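Local coordinates for protein Xcc_ctr_pt (Xanthomonas campestris pv. campestris, PDB 6NJW) that probably cleaves nucleic acid by a two-metal mechanism as an OLD-family nuclease, of which this chain is the C-terminal region with the metal-binding Toprim domain, at residues G22-E27 against L49-C54; I75-L80 against Y125-N130. One frame throughout, in Å; residues are numbered along the deposited sequence.

Interaction 1: residues G22-E27 against L49-C54; sequences GVILVE and LGITVC
Ile-24 packs against Ile-51 and Val-53 at the apolar centre of a parallel strand pair, the beta-alpha-beta unit in which helix 29-41 joins strand 22-26 to strand 51-55 of the Toprim domain. The terminal CD1 of Ile-24 serves both neighbours: it lies 3.7 Å from CG2 of Ile-51 and 4.1 Å from CG2 of Val-53, and the side chains cross obliquely. Helix 208-226 covers this face, bringing Ile-217 onto both isoleucines. Further along, CG1 of Val-26 approaches CG1 of Val-53 at 4.2 Å, a looser contact.

The other face carries Val-23, Leu-25 and Cys-54. CG1 of Val-23 stands anti to the backbone N (chi1 -178°), beside the carbonyl carbon, where it meets Cys-54 CB at 4.0 Å. CD2 of Leu-25 in turn touches both CB and SG of Cys-54, each at 4.0 Å. Tyr-64 and Leu-68 of helix 62-68 close over this side.

Between the faces, the backbones form an alternating parallel ladder. Ile-24 is gripped twice, its N donating to Thr-52 O and its O receiving Cys-54 N at 2.9 Å in a nearly straight bond (174° at the hydrogen). The same carbonyls also accept CA-H contacts, as from Val-23 CA to Thr-52 O at 3.3 Å.

At the polar margins, Thr-52 OG1 is hydrogen-bonded to Ser-20 OG, while Glu-27, a magnesium ligand in a structure of this protein, follows Val-26, whose N bonds to Cys-54 O and which is also backbone-bonded to Val-56 further along the chain. The longest of the five bonds is the first, where Gly-22 N reaches Gly-50 O at 3.3 Å from 37° above the carbonyl plane.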
ATOM      1  N   GLY A  22      12.292   0.911  11.108  1.00 38.49           N
ATOM      2  CA  GLY A  22      10.864   1.089  10.908  1.00 38.02           C
ATOM      3  C   GLY A  22      10.356   0.062   9.925  1.00 33.73           C
ATOM      4  O   GLY A  22      11.133  -0.535   9.169  1.00 34.53           O
ATOM      5  N   VAL A  23       9.034  -0.160   9.948  1.00 30.91           N
ATOM      6  CA  VAL A  23       8.418  -1.178   9.098  1.00 30.63           C
ATOM      7  C   VAL A  23       7.152  -0.619   8.462  1.00 33.33           C
ATOM      8  O   VAL A  23       6.316  -0.040   9.154  1.00 34.59           O
ATOM      9  CB  VAL A  23       8.067  -2.465   9.866  1.00 30.70           C
ATOM     10  CG1 VAL A  23       7.484  -3.485   8.881  1.00 30.57           C
ATOM     11  CG2 VAL A  23       9.304  -3.047  10.518  1.00 34.53           C
ATOM     12  N   ILE A  24       7.010  -0.806   7.156  1.00 32.85           N
ATOM     13  CA  ILE A  24       5.788  -0.502   6.423  1.00 32.75           C
ATOM     14  C   ILE A  24       5.074  -1.817   6.130  1.00 27.69           C
ATOM     15  O   ILE A  24       5.580  -2.640   5.360  1.00 33.50           O
ATOM     16  CB  ILE A  24       6.092   0.237   5.111  1.00 30.83           C
ATOM     17  CG1 ILE A  24       6.712   1.615   5.394  1.00 31.85           C
ATOM     18  CG2 ILE A  24       4.821   0.337   4.265  1.00 30.74           C
ATOM     19  CD1 ILE A  24       7.486   2.172   4.159  1.00 32.61           C
ATOM     20  N   LEU A  25       3.883  -1.996   6.698  1.00 31.70           N
ATOM     21  CA  LEU A  25       3.116  -3.231   6.538  1.00 35.43           C
ATOM     22  C   LEU A  25       2.101  -3.047   5.421  1.00 31.81           C
ATOM     23  O   LEU A  25       1.312  -2.092   5.456  1.00 31.80           O
ATOM     24  CB  LEU A  25       2.394  -3.593   7.843  1.00 30.65           C
ATOM     25  CG  LEU A  25       3.299  -3.889   9.034  1.00 32.83           C
ATOM     26  CD1 LEU A  25       2.428  -4.011  10.302  1.00 34.08           C
ATOM     27  CD2 LEU A  25       4.076  -5.172   8.749  1.00 37.66           C
ATOM     28  N   VAL A  26       2.124  -3.959   4.444  1.00 32.94           N
ATOM     29  CA  VAL A  26       1.268  -3.906   3.267  1.00 35.77           C
ATOM     30  C   VAL A  26       0.623  -5.277   3.065  1.00 35.36           C
ATOM     31  O   VAL A  26       1.060  -6.279   3.626  1.00 35.40           O
ATOM     32  CB  VAL A  26       2.060  -3.477   2.011  1.00 33.82           C
ATOM     33  CG1 VAL A  26       2.758  -2.105   2.273  1.00 35.50           C
ATOM     34  CG2 VAL A  26       3.069  -4.525   1.635  1.00 35.06           C
ATOM     35  N   GLU A  27      -0.432  -5.314   2.245  1.00 36.52           N
ATOM     36  CA  GLU A  27      -1.204  -6.547   2.103  1.00 39.36           C
ATOM     37  C   GLU A  27      -0.531  -7.566   1.188  1.00 43.36           C
ATOM     38  O   GLU A  27      -0.590  -8.769   1.453  1.00 40.95           O
ATOM     39  CB  GLU A  27      -2.602  -6.237   1.573  1.00 38.26           C
ATOM     40  CG  GLU A  27      -3.505  -5.512   2.566  1.00 39.64           C
ATOM     41  CD  GLU A  27      -4.898  -5.286   1.980  1.00 47.57           C
ATOM     42  OE1 GLU A  27      -5.201  -5.906   0.938  1.00 48.56           O
ATOM     43  OE2 GLU A  27      -5.681  -4.500   2.551  1.00 46.44           O
ATOM     44  N   LEU A  49      17.095   5.013   5.378  1.00 38.55           N
ATOM     45  CA  LEU A  49      16.458   5.259   6.667  1.00 34.86           C
ATOM     46  C   LEU A  49      16.280   4.005   7.514  1.00 39.42           C
ATOM     47  O   LEU A  49      15.747   4.104   8.621  1.00 42.99           O
ATOM     48  CB  LEU A  49      15.082   5.909   6.455  1.00 39.55           C
ATOM     49  CG  LEU A  49      15.066   7.376   5.982  1.00 45.86           C
ATOM     50  CD1 LEU A  49      13.691   7.794   5.426  1.00 38.60           C
ATOM     51  CD2 LEU A  49      15.494   8.287   7.094  1.00 39.11           C
ATOM     52  N   GLY A  50      16.668   2.831   7.027  1.00 39.99           N
ATOM     53  CA  GLY A  50      16.443   1.621   7.802  1.00 39.46           C
ATOM     54  C   GLY A  50      14.998   1.166   7.873  1.00 40.93           C
ATOM     55  O   GLY A  50      14.610   0.521   8.852  1.00 41.74           O
ATOM     56  N   ILE A  51      14.175   1.508   6.880  1.00 36.53           N
ATOM     57  CA  ILE A  51      12.764   1.115   6.863  1.00 36.50           C
ATOM     58  C   ILE A  51      12.597  -0.052   5.907  1.00 38.99           C
ATOM     59  O   ILE A  51      13.034   0.018   4.752  1.00 41.08           O
ATOM     60  CB  ILE A  51      11.856   2.291   6.465  1.00 37.95           C
ATOM     61  CG1 ILE A  51      11.956   3.388   7.517  1.00 36.29           C
ATOM     62  CG2 ILE A  51      10.400   1.842   6.347  1.00 38.92           C
ATOM     63  CD1 ILE A  51      11.493   4.741   7.054  1.00 38.22           C
ATOM     64  N   THR A  52      11.985  -1.137   6.393  1.00 38.49           N
ATOM     65  CA  THR A  52      11.699  -2.331   5.607  1.00 36.30           C
ATOM     66  C   THR A  52      10.218  -2.379   5.256  1.00 36.44           C
ATOM     67  O   THR A  52       9.370  -2.009   6.073  1.00 35.80           O
ATOM     68  CB  THR A  52      12.065  -3.605   6.382  1.00 45.54           C
ATOM     69  OG1 THR A  52      13.370  -3.476   6.946  1.00 51.24           O
ATOM     70  CG2 THR A  52      12.064  -4.808   5.460  1.00 44.52           C
ATOM     71  N   VAL A  53       9.910  -2.824   4.034  1.00 35.22           N
ATOM     72  CA  VAL A  53       8.537  -3.045   3.587  1.00 35.21           C
ATOM     73  C   VAL A  53       8.230  -4.527   3.736  1.00 38.63           C
ATOM     74  O   VAL A  53       8.954  -5.380   3.208  1.00 42.98           O
ATOM     75  CB  VAL A  53       8.336  -2.585   2.134  1.00 40.88           C
ATOM     76  CG1 VAL A  53       6.890  -2.744   1.726  1.00 39.77           C
ATOM     77  CG2 VAL A  53       8.742  -1.122   1.997  1.00 40.48           C
ATOM     78  N   CYS A  54       7.154  -4.837   4.443  1.00 35.38           N
ATOM     79  CA  CYS A  54       6.825  -6.211   4.786  1.00 36.67           C
ATOM     80  C   CYS A  54       5.393  -6.498   4.348  1.00 38.58           C
ATOM     81  O   CYS A  54       4.458  -5.813   4.775  1.00 39.10           O
ATOM     82  CB  CYS A  54       7.020  -6.442   6.286  1.00 39.00           C
ATOM     83  SG  CYS A  54       6.274  -7.971   6.892  1.00 52.51           S
TER

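Interaction 2: residues I75-L80 against Y125-N130; sequences IPHVIL and YGYFVN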
ATOM      1  N   ILE A  75       8.728  -1.062  17.631  1.00 38.06           N
ATOM      2  CA  ILE A  75       9.348  -0.526  16.421  1.00 35.23           C
ATOM      3  C   ILE A  75       8.313   0.346  15.716  1.00 37.24           C
ATOM      4  O   ILE A  75       7.171  -0.095  15.531  1.00 36.13           O
ATOM      5  CB  ILE A  75       9.831  -1.664  15.493  1.00 37.31           C
ATOM      6  CG1 ILE A  75      11.021  -2.411  16.105  1.00 40.39           C
ATOM      7  CG2 ILE A  75      10.224  -1.169  14.112  1.00 40.71           C
ATOM      8  CD1 ILE A  75      11.449  -3.596  15.273  1.00 42.43           C
ATOM      9  N   PRO A  76       8.658   1.569  15.309  1.00 36.79           N
ATOM     10  CA  PRO A  76       7.706   2.382  14.535  1.00 38.20           C
ATOM     11  C   PRO A  76       7.260   1.658  13.268  1.00 29.66           C
ATOM     12  O   PRO A  76       8.068   1.075  12.544  1.00 32.81           O
ATOM     13  CB  PRO A  76       8.503   3.650  14.203  1.00 43.69           C
ATOM     14  CG  PRO A  76       9.668   3.661  15.146  1.00 41.79           C
ATOM     15  CD  PRO A  76       9.961   2.240  15.497  1.00 36.00           C
ATOM     16  N   HIS A  77       5.954   1.695  12.994  1.00 31.53           N
ATOM     17  CA  HIS A  77       5.444   1.016  11.821  1.00 32.96           C
ATOM     18  C   HIS A  77       4.178   1.716  11.349  1.00 32.27           C
ATOM     19  O   HIS A  77       3.556   2.480  12.083  1.00 36.89           O
ATOM     20  CB  HIS A  77       5.152  -0.461  12.109  1.00 35.38           C
ATOM     21  CG  HIS A  77       4.129  -0.646  13.179  1.00 33.77           C
ATOM     22  ND1 HIS A  77       4.437  -0.542  14.518  1.00 34.61           N
ATOM     23  CD2 HIS A  77       2.792  -0.858  13.112  1.00 36.19           C
ATOM     24  CE1 HIS A  77       3.333  -0.701  15.233  1.00 35.87           C
ATOM     25  NE2 HIS A  77       2.323  -0.893  14.404  1.00 38.03           N
ATOM     26  N   VAL A  78       3.810   1.444  10.099  1.00 31.19           N
ATOM     27  CA  VAL A  78       2.590   1.970   9.507  1.00 33.85           C
ATOM     28  C   VAL A  78       1.866   0.813   8.824  1.00 32.99           C
ATOM     29  O   VAL A  78       2.434  -0.246   8.600  1.00 34.28           O
ATOM     30  CB  VAL A  78       2.883   3.109   8.507  1.00 31.49           C
ATOM     31  CG1 VAL A  78       3.465   4.312   9.244  1.00 33.00           C
ATOM     32  CG2 VAL A  78       3.849   2.630   7.409  1.00 32.09           C
ATOM     33  N   ILE A  79       0.599   1.030   8.478  1.00 30.92           N
ATOM     34  CA  ILE A  79      -0.192   0.034   7.758  1.00 33.69           C
ATOM     35  C   ILE A  79      -0.831   0.685   6.540  1.00 33.10           C
ATOM     36  O   ILE A  79      -1.330   1.808   6.623  1.00 34.11           O
ATOM     37  CB  ILE A  79      -1.288  -0.581   8.664  1.00 34.58           C
ATOM     38  CG1 ILE A  79      -0.678  -1.590   9.637  1.00 35.95           C
ATOM     39  CG2 ILE A  79      -2.397  -1.234   7.829  1.00 33.85           C
ATOM     40  CD1 ILE A  79      -1.641  -1.998  10.772  1.00 34.68           C
ATOM     41  N   LEU A  80      -0.840  -0.037   5.423  1.00 35.62           N
ATOM     42  CA  LEU A  80      -1.570   0.328   4.215  1.00 35.01           C
ATOM     43  C   LEU A  80      -2.538  -0.804   3.917  1.00 36.56           C
ATOM     44  O   LEU A  80      -2.110  -1.945   3.707  1.00 35.31           O
ATOM     45  CB  LEU A  80      -0.615   0.529   3.029  1.00 32.63           C
ATOM     46  CG  LEU A  80       0.339   1.707   3.217  1.00 35.21           C
ATOM     47  CD1 LEU A  80       1.508   1.672   2.243  1.00 37.28           C
ATOM     48  CD2 LEU A  80      -0.489   2.949   3.000  1.00 41.16           C
ATOM     49  N   TYR A 125      -2.277   6.336  14.543  1.00 37.02           N
ATOM     50  CA  TYR A 125      -1.217   5.366  14.763  1.00 35.59           C
ATOM     51  C   TYR A 125      -0.500   5.006  13.475  1.00 36.32           C
ATOM     52  O   TYR A 125       0.263   4.035  13.452  1.00 38.26           O
ATOM     53  CB  TYR A 125      -1.793   4.110  15.437  1.00 39.21           C
ATOM     54  CG  TYR A 125      -2.344   4.444  16.802  1.00 40.23           C
ATOM     55  CD1 TYR A 125      -1.500   4.633  17.886  1.00 46.23           C
ATOM     56  CD2 TYR A 125      -3.712   4.632  16.996  1.00 46.34           C
ATOM     57  CE1 TYR A 125      -2.004   4.962  19.134  1.00 45.44           C
ATOM     58  CE2 TYR A 125      -4.220   4.965  18.236  1.00 45.02           C
ATOM     59  CZ  TYR A 125      -3.364   5.124  19.301  1.00 47.13           C
ATOM     60  OH  TYR A 125      -3.885   5.465  20.535  1.00 52.67           O
ATOM     61  N   GLY A 126      -0.732   5.763  12.401  1.00 34.00           N
ATOM     62  CA  GLY A 126      -0.088   5.462  11.132  1.00 34.16           C
ATOM     63  C   GLY A 126      -0.715   4.353  10.324  1.00 34.83           C
ATOM     64  O   GLY A 126      -0.041   3.757   9.481  1.00 33.62           O
ATOM     65  N   TYR A 127      -1.995   4.066  10.527  1.00 34.82           N
ATOM     66  CA  TYR A 127      -2.686   3.012   9.794  1.00 32.91           C
ATOM     67  C   TYR A 127      -3.657   3.671   8.825  1.00 36.83           C
ATOM     68  O   TYR A 127      -4.572   4.375   9.260  1.00 38.22           O
ATOM     69  CB  TYR A 127      -3.432   2.080  10.755  1.00 33.37           C
ATOM     70  CG  TYR A 127      -2.583   1.455  11.872  1.00 38.42           C
ATOM     71  CD1 TYR A 127      -1.199   1.330  11.750  1.00 34.78           C
ATOM     72  CD2 TYR A 127      -3.184   0.999  13.055  1.00 33.92           C
ATOM     73  CE1 TYR A 127      -0.431   0.749  12.774  1.00 35.69           C
ATOM     74  CE2 TYR A 127      -2.432   0.433  14.086  1.00 36.85           C
ATOM     75  CZ  TYR A 127      -1.064   0.299  13.940  1.00 41.68           C
ATOM     76  OH  TYR A 127      -0.329  -0.278  14.960  1.00 39.89           O
ATOM     77  N   PHE A 128      -3.471   3.439   7.521  1.00 33.10           N
ATOM     78  CA  PHE A 128      -4.153   4.242   6.512  1.00 38.56           C
ATOM     79  C   PHE A 128      -4.903   3.339   5.551  1.00 37.44           C
ATOM     80  O   PHE A 128      -4.403   2.272   5.167  1.00 37.75           O
ATOM     81  CB  PHE A 128      -3.157   5.141   5.733  1.00 33.44           C
ATOM     82  CG  PHE A 128      -2.543   6.214   6.582  1.00 36.39           C
ATOM     83  CD1 PHE A 128      -3.240   7.377   6.868  1.00 36.58           C
ATOM     84  CD2 PHE A 128      -1.286   6.041   7.127  1.00 35.82           C
ATOM     85  CE1 PHE A 128      -2.683   8.364   7.683  1.00 36.40           C
ATOM     86  CE2 PHE A 128      -0.720   7.008   7.943  1.00 34.80           C
ATOM     87  CZ  PHE A 128      -1.413   8.172   8.228  1.00 35.38           C
ATOM     88  N   VAL A 129      -6.105   3.761   5.166  1.00 37.81           N
ATOM     89  CA  VAL A 129      -6.961   2.942   4.315  1.00 37.20           C
ATOM     90  C   VAL A 129      -7.163   3.646   2.976  1.00 42.15           C
ATOM     91  O   VAL A 129      -7.310   4.871   2.908  1.00 42.35           O
ATOM     92  CB  VAL A 129      -8.316   2.607   4.983  1.00 43.69           C
ATOM     93  CG1 VAL A 129      -8.110   2.074   6.394  1.00 42.08           C
ATOM     94  CG2 VAL A 129      -9.212   3.804   5.031  1.00 56.24           C
ATOM     95  N   ASN A 130      -7.129   2.864   1.908  1.00 40.54           N
ATOM     96  CA  ASN A 130      -7.457   3.339   0.577  1.00 45.46           C
ATOM     97  C   ASN A 130      -8.904   2.975   0.263  1.00 52.24           C
ATOM     98  O   ASN A 130      -9.333   1.836   0.495  1.00 49.72           O
ATOM     99  CB  ASN A 130      -6.522   2.707  -0.450  1.00 42.79           C
ATOM    100  CG  ASN A 130      -6.829   3.132  -1.866  1.00 51.86           C
ATOM    101  OD1 ASN A 130      -7.221   4.268  -2.114  1.00 63.50           O
ATOM    102  ND2 ASN A 130      -6.652   2.209  -2.810  1.00 62.67           N
TER
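Tyr-127 lies across Ile-79 and ends at His-77, joining strand 127-130 to strand 77-82 as parallel neighbours in the Toprim sheet. Its CB faces Ile-79 CB at 4.0 Å. CG, anti to the carbonyl carbon and beside the backbone N (chi1 -55°), lies 3.7 Å from Ile-79 CD1. Beyond it, one ring face takes that methyl in a CH-pi contact, Ile-79 CD1 lying 3.5 Å from ring atom CD1. The opposite face has Tyr-125 CB near its rim. CE1 touches both Ile-79 CD1 and His-77 NE2, CZ is likewise close to NE2, and OH ends the run with a 2.8 Å hydrogen bond to NE2.

The two rings meet rim to rim, their planes 31° apart. Val-65 of helix 62-68 and Val-100 and Ile-104 of helix 93-104 also pack on the tyrosine.

In the backbone, Ile-79 bonds through N to Gly-126 O and through O to Phe-128 N. Gly-126, with positive phi, is the C-prime residue of a Schellman motif ending helix 115-123, and the strand begins at the next residue. The imidazole rotation is fixed from its other nitrogen too: His-77 ND1 donates to Ile-75 O at 2.9 Å, nearly straight (177°) and in the ring plane.

In the fold
From the N terminus, strand 22-26 is laid down first; helix 29-41 then carries the chain to strand 51-55, and interaction 1 closes that loop. Helix 62-68 leads on to strand 77-82, which adds to the side of 22-26 away from 51-55, and an excursion that includes helices 93-104 and 115-123 returns as strand 127-130 to close interaction 2. The two loops follow in series, neither enclosing nor crossing the other. Leu-25 joins them, its N and O probably hydrogen-bonded to Val-78 O and Leu-80 N, giving the parallel order 51-55, 22-26, 77-82, 127-130. The two central strands thereby bring Glu-27 and Asp-82 together, where Asp-82 and Tyr-209 hold magnesium.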